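PDB 1KW4: polyhomeotic from Drosophila melanogaster, which helps keep homeotic genes repressed throughout development as a Polycomb group protein of the PRC1 complex, here represented by its polymer-forming SAM domain. Local coordinates for residues Arg27-Cys32 against Leu69-Lys74. The protein carries 1 engineered substitution. Numbering follows the deposited sequence.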
loop_
_atom_site.group_PDB
_atom_site.type_symbol
_atom_site.label_atom_id
_atom_site.label_comp_id
_atom_site.label_asym_id
_atom_site.label_seq_id
_atom_site.Cartn_x
_atom_site.Cartn_y
_atom_site.Cartn_z
ATOM N N ARG A 27 5.147 2.539 5.495
ATOM C CA ARG A 27 6.394 2.826 6.202
ATOM C C ARG A 27 6.801 1.709 7.160
ATOM O O ARG A 27 7.994 1.428 7.328
ATOM C CB ARG A 27 6.264 4.134 6.996
ATOM C CG ARG A 27 7.459 4.447 7.900
ATOM C CD ARG A 27 8.696 4.813 7.097
ATOM N NE ARG A 27 9.841 5.124 7.957
ATOM C CZ ARG A 27 10.551 4.216 8.625
ATOM N NH1 ARG A 27 10.243 2.928 8.539
ATOM N NH2 ARG A 27 11.576 4.598 9.378
ATOM N N GLU A 28 5.813 1.068 7.777
ATOM C CA GLU A 28 6.068 0.006 8.744
ATOM C C GLU A 28 6.163 -1.415 8.188
ATOM O O GLU A 28 6.463 -2.350 8.933
ATOM C CB GLU A 28 5.010 0.065 9.847
ATOM C CG GLU A 28 4.977 1.409 10.557
ATOM C CD GLU A 28 3.869 1.509 11.586
ATOM O OE1 GLU A 28 2.687 1.343 11.210
ATOM O OE2 GLU A 28 4.184 1.757 12.771
ATOM N N LEU A 29 5.905 -1.585 6.894
ATOM C CA LEU A 29 6.002 -2.905 6.269
ATOM C C LEU A 29 7.457 -3.180 5.906
ATOM O O LEU A 29 8.078 -2.414 5.174
ATOM C CB LEU A 29 5.145 -2.982 5.002
ATOM C CG LEU A 29 3.721 -3.517 5.132
ATOM C CD1 LEU A 29 3.070 -3.571 3.753
ATOM C CD2 LEU A 29 3.749 -4.908 5.755
ATOM N N PRO A 30 8.015 -4.293 6.401
ATOM C CA PRO A 30 9.411 -4.635 6.111
ATOM C C PRO A 30 9.812 -4.569 4.638
ATOM O O PRO A 30 9.210 -5.223 3.786
ATOM C CB PRO A 30 9.552 -6.041 6.701
ATOM C CG PRO A 30 8.157 -6.595 6.606
ATOM C CD PRO A 30 7.326 -5.418 7.057
ATOM N N GLY A 31 10.828 -3.760 4.351
ATOM C CA GLY A 31 11.323 -3.617 2.992
ATOM C C GLY A 31 10.538 -2.725 2.045
ATOM O O GLY A 31 10.842 -2.676 0.852
ATOM N N CYS A 32 9.549 -1.998 2.558
ATOM C CA CYS A 32 8.733 -1.139 1.699
ATOM C C CYS A 32 8.890 0.359 1.962
ATOM O O CYS A 32 8.259 1.176 1.290
ATOM C CB CYS A 32 7.252 -1.512 1.848
ATOM S SG CYS A 32 6.843 -3.232 1.433
ATOM N N LEU A 69 4.428 -7.843 -3.709
ATOM C CA LEU A 69 3.738 -9.038 -3.218
ATOM C C LEU A 69 3.396 -8.941 -1.735
ATOM O O LEU A 69 2.316 -9.363 -1.307
ATOM C CB LEU A 69 4.590 -10.286 -3.457
ATOM C CG LEU A 69 4.773 -10.714 -4.914
ATOM C CD1 LEU A 69 5.820 -11.817 -4.988
ATOM C CD2 LEU A 69 3.447 -11.187 -5.488
ATOM N N LYS A 70 4.318 -8.392 -0.952
ATOM C CA LYS A 70 4.113 -8.248 0.483
ATOM C C LYS A 70 2.967 -7.289 0.806
ATOM O O LYS A 70 2.200 -7.528 1.741
ATOM C CB LYS A 70 5.418 -7.791 1.142
ATOM C CG LYS A 70 6.504 -8.867 1.089
ATOM C CD LYS A 70 7.915 -8.292 1.047
ATOM C CE LYS A 70 8.348 -7.734 2.383
ATOM N NZ LYS A 70 9.779 -7.324 2.332
ATOM N N ILE A 71 2.837 -6.214 0.034
ATOM C CA ILE A 71 1.758 -5.257 0.270
ATOM C C ILE A 71 0.398 -5.891 -0.025
ATOM O O ILE A 71 -0.525 -5.817 0.790
ATOM C CB ILE A 71 1.939 -3.988 -0.597
ATOM C CG1 ILE A 71 3.176 -3.221 -0.118
ATOM C CG2 ILE A 71 0.691 -3.101 -0.518
ATOM C CD1 ILE A 71 3.585 -2.088 -1.036
ATOM N N VAL A 72 0.272 -6.521 -1.187
ATOM C CA VAL A 72 -0.989 -7.157 -1.554
ATOM C C VAL A 72 -1.392 -8.216 -0.528
ATOM O O VAL A 72 -2.558 -8.298 -0.135
ATOM C CB VAL A 72 -0.899 -7.811 -2.956
ATOM C CG1 VAL A 72 -2.178 -8.585 -3.261
ATOM C CG2 VAL A 72 -0.685 -6.736 -4.009
ATOM N N ALA A 73 -0.421 -9.009 -0.086
ATOM C CA ALA A 73 -0.665 -10.072 0.891
ATOM C C ALA A 73 -1.102 -9.555 2.261
ATOM O O ALA A 73 -1.996 -10.127 2.891
ATOM C CB ALA A 73 0.581 -10.934 1.045
ATOM N N LYS A 74 -0.466 -8.484 2.729
ATOM C CA LYS A 74 -0.815 -7.920 4.028
ATOM C C LYS A 74 -2.240 -7.380 4.004
ATOM O O LYS A 74 -3.005 -7.590 4.947
ATOM C CB LYS A 74 0.159 -6.803 4.411
ATOM C CG LYS A 74 -0.015 -6.299 5.836
ATOM C CD LYS A 74 0.241 -7.411 6.848
ATOM C CE LYS A 74 0.126 -6.897 8.274
ATOM N NZ LYS A 74 0.408 -7.968 9.274
#
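Leu29, Pro30 and Cys32 meet Lys70, Ile71 and Lys74 in a loop-to-helix contact of the SAM domain, where the turn that follows helix 19-27 rests on one side of the long C-terminal helix 65-78. It combines a small apolar cluster with one hydrogen bond made by exposed residues. Leu29 points at the helix and spreads its two methyls over different residues: CD1 lies 3.9 Å from CG1 of Ile71, while CD2 meets CG of Lys74 at 4.0 Å. The same CG1 of Ile71, anti to its own carbonyl carbon (chi1 -68°), also faces SG of Cys32 at 4.0 Å, so that CG1, the leucine methyl and the sulfur form a compact apolar triangle. Toward the turn Lys74 offers its CG, and its chain, bent at chi2, then leads away from Leu29. Lys70 instead runs toward the turn, bends at chi3 (74°), and donates from NZ to Pro30 O at a short 2.6 Å. The ammonium approaches from above the carbonyl plane, with a C=O...N angle of 135°. That acceptor sits in a type II beta turn closed by Cys32 N bonding to Leu29 O at 3.0 Å, with Gly31 taking the positive phi at its third position. Deeper in, Ile71 and Cys32 both touch Ile26 of helix 19-27, Ile71 also reaches Phe39 of helix 36-41, and Lys74 touches Phe25, joining helix 65-78 to the first helix of the bundle.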